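Glyoxalase family protein (Listeria monocytogenes, PDB 2P7O) catalyses the hydration of the antibiotic fosfomycin, opening its epoxide with the help of a manganese ion and so conferring resistance. Local coordinates at residues D80-T83 with E84-K87. Sequence-based numbering, arbitrary orientation.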
ATOM      1  N   ASP A  80      16.999  14.862   6.902  1.00 19.04           N
ATOM      2  CA  ASP A  80      18.213  14.330   7.530  1.00 22.53           C
ATOM      3  C   ASP A  80      17.948  13.662   8.873  1.00 21.05           C
ATOM      4  O   ASP A  80      18.507  12.619   9.250  1.00 23.84           O
ATOM      5  CB  ASP A  80      19.271  15.476   7.652  1.00 22.08           C
ATOM      6  CG  ASP A  80      19.623  15.996   6.260  1.00 25.01           C
ATOM      7  OD1 ASP A  80      20.171  15.224   5.429  1.00 27.22           O
ATOM      8  OD2 ASP A  80      19.327  17.143   5.832  1.00 22.85           O
ATOM      9  N   GLU A  81      17.039  14.223   9.664  1.00 22.61           N
ATOM     10  CA  GLU A  81      16.657  13.645  10.954  1.00 23.12           C
ATOM     11  C   GLU A  81      16.026  12.262  10.797  1.00 27.27           C
ATOM     12  O   GLU A  81      16.338  11.312  11.542  1.00 25.48           O
ATOM     13  CB  GLU A  81      15.669  14.589  11.678  1.00 29.08           C
ATOM     14  CG  GLU A  81      15.726  14.492  13.203  1.00 36.49           C
ATOM     15  CD  GLU A  81      14.630  13.568  13.706  1.00 41.18           C
ATOM     16  OE1 GLU A  81      13.481  14.055  13.623  1.00 49.18           O
ATOM     17  OE2 GLU A  81      14.965  12.405  14.046  1.00 52.39           O
ATOM     18  N   TYR A  82      15.108  12.139   9.839  1.00 23.04           N
ATOM     19  CA  TYR A  82      14.520  10.809   9.596  1.00 20.30           C
ATOM     20  C   TYR A  82      15.588   9.859   9.085  1.00 17.94           C
ATOM     21  O   TYR A  82      15.566   8.668   9.353  1.00 20.21           O
ATOM     22  CB  TYR A  82      13.333  10.905   8.609  1.00 19.10           C
ATOM     23  CG  TYR A  82      12.023  11.247   9.289  1.00 17.57           C
ATOM     24  CD1 TYR A  82      11.482  12.525   9.252  1.00 19.68           C
ATOM     25  CD2 TYR A  82      11.237  10.291   9.927  1.00 17.73           C
ATOM     26  CE1 TYR A  82      10.285  12.861   9.840  1.00 20.22           C
ATOM     27  CE2 TYR A  82      10.051  10.602  10.527  1.00 21.24           C
ATOM     28  CZ  TYR A  82       9.562  11.884  10.481  1.00 20.75           C
ATOM     29  OH  TYR A  82       8.352  12.196  11.105  1.00 23.28           O
ATOM     30  N   THR A  83      16.507  10.397   8.257  1.00 19.06           N
ATOM     31  CA  THR A  83      17.560   9.516   7.766  1.00 23.10           C
ATOM     32  C   THR A  83      18.323   8.886   8.929  1.00 21.72           C
ATOM     33  O   THR A  83      18.691   7.695   8.914  1.00 24.45           O
ATOM     34  CB  THR A  83      18.514  10.252   6.821  1.00 22.05           C
ATOM     35  OG1 THR A  83      17.773  10.639   5.635  1.00 21.96           O
ATOM     36  CG2 THR A  83      19.650   9.352   6.355  1.00 32.57           C
ATOM     37  N   GLU A  84      18.499   9.699   9.955  1.00 22.84           N
ATOM     38  CA  GLU A  84      19.217   9.169  11.131  1.00 26.97           C
ATOM     39  C   GLU A  84      18.382   8.120  11.862  1.00 26.87           C
ATOM     40  O   GLU A  84      18.863   7.146  12.468  1.00 23.94           O
ATOM     41  CB  GLU A  84      19.397  10.336  12.125  1.00 30.50           C
ATOM     42  CG  GLU A  84      20.199  11.494  11.546  1.00 38.01           C
ATOM     43  CD  GLU A  84      21.670  11.382  11.879  1.00 45.34           C
ATOM     44  OE1 GLU A  84      21.997  11.345  13.088  1.00 61.79           O
ATOM     45  OE2 GLU A  84      22.498  11.365  10.932  1.00 69.21           O
ATOM     46  N   ARG A  85      17.093   8.486  11.996  1.00 23.06           N
ATOM     47  CA  ARG A  85      16.231   7.571  12.755  1.00 24.39           C
ATOM     48  C   ARG A  85      16.252   6.219  12.071  1.00 22.93           C
ATOM     49  O   ARG A  85      16.208   5.199  12.783  1.00 27.08           O
ATOM     50  CB  ARG A  85      14.876   8.209  12.931  1.00 27.17           C
ATOM     51  CG  ARG A  85      14.839   9.216  14.096  1.00 29.74           C
ATOM     52  CD  ARG A  85      13.362   9.285  14.472  1.00 35.87           C
ATOM     53  NE  ARG A  85      12.667  10.341  13.754  1.00 31.96           N
ATOM     54  CZ  ARG A  85      11.566  10.865  14.322  1.00 33.60           C
ATOM     55  NH1 ARG A  85      11.235  10.349  15.503  1.00 49.83           N
ATOM     56  NH2 ARG A  85      10.913  11.849  13.771  1.00 36.92           N
ATOM     57  N   ILE A  86      16.320   6.177  10.730  1.00 20.43           N
ATOM     58  CA  ILE A  86      16.283   4.895  10.027  1.00 21.58           C
ATOM     59  C   ILE A  86      17.586   4.141  10.141  1.00 21.60           C
ATOM     60  O   ILE A  86      17.614   2.919  10.334  1.00 34.85           O
ATOM     61  CB  ILE A  86      16.039   5.202   8.519  1.00 23.94           C
ATOM     62  CG1 ILE A  86      14.831   6.121   8.403  1.00 31.20           C
ATOM     63  CG2 ILE A  86      15.885   3.874   7.797  1.00 22.85           C
ATOM     64  CD1 ILE A  86      13.566   5.339   8.242  1.00 45.16           C
ATOM     65  N   LYS A  87      18.706   4.841   9.972  1.00 23.36           N
ATOM     66  CA  LYS A  87      19.990   4.116  10.055  1.00 28.02           C
ATOM     67  C   LYS A  87      20.170   3.501  11.443  1.00 31.21           C
ATOM     68  O   LYS A  87      20.548   2.362  11.640  1.00 31.27           O
ATOM     69  CB  LYS A  87      21.166   5.059   9.776  1.00 30.57           C
ATOM     70  CG  LYS A  87      21.172   5.814   8.477  1.00 35.17           C
ATOM     71  CD  LYS A  87      22.193   6.962   8.469  1.00 35.26           C
ATOM     72  CE  LYS A  87      23.034   6.941   7.207  1.00 35.40           C
ATOM     73  NZ  LYS A  87      23.301   8.260   6.583  1.00 36.91           N
TER
HETATM   74  O   HOH W   1      21.163  12.163   8.305  1.00 30.88           O
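Arg-85 turns back along the helix, so that its guanidinium lies over the Tyr-82 ring and, to one side, meets the carboxylate of Glu-81, one turn earlier. Over one face of that ring NH2 comes 3.6 Å from Tyr-82 CZ; the two planes are 35° apart and Arg-85 CZ stands 4.6 Å from the ring centroid, an off-centre cation-pi contact. The bend at chi3 (-91°) swings the guanidinium out of line with the rest of the arginine chain. Glu-81 has CG anti to its backbone N (chi1 -152°) and folds at chi2, which brings OE2 to 3.1 Å from Arg-85 NE. This i to i+4 salt bridge is purely electrostatic, because the oxygen lies well out of the guanidinium plane and no N-H points at it. On another flank, the aliphatic part of Lys-87 runs beside Thr-83, with NZ 3.8 Å from Thr-83 CG2, while Thr-83 OG1 bonds back to Val-79 O. A water donates to both Asp-80 O (2.9 Å) and Glu-84 OE2 (3.1 Å). Helix 79-89 follows strand 69-73 and packs its buried side on one face of the mixed sheet 69-73, 116-120, 106-110 and 93-94, in the beta-alpha-beta-beta-beta order characteristic of the glyoxalase fold: Tyr-82 and Thr-83 touch Ile-107, and Ile-86 meets Phe-109, both on strand 106-110, while Thr-83 and Ile-86 also reach Met-93 of strand 93-94.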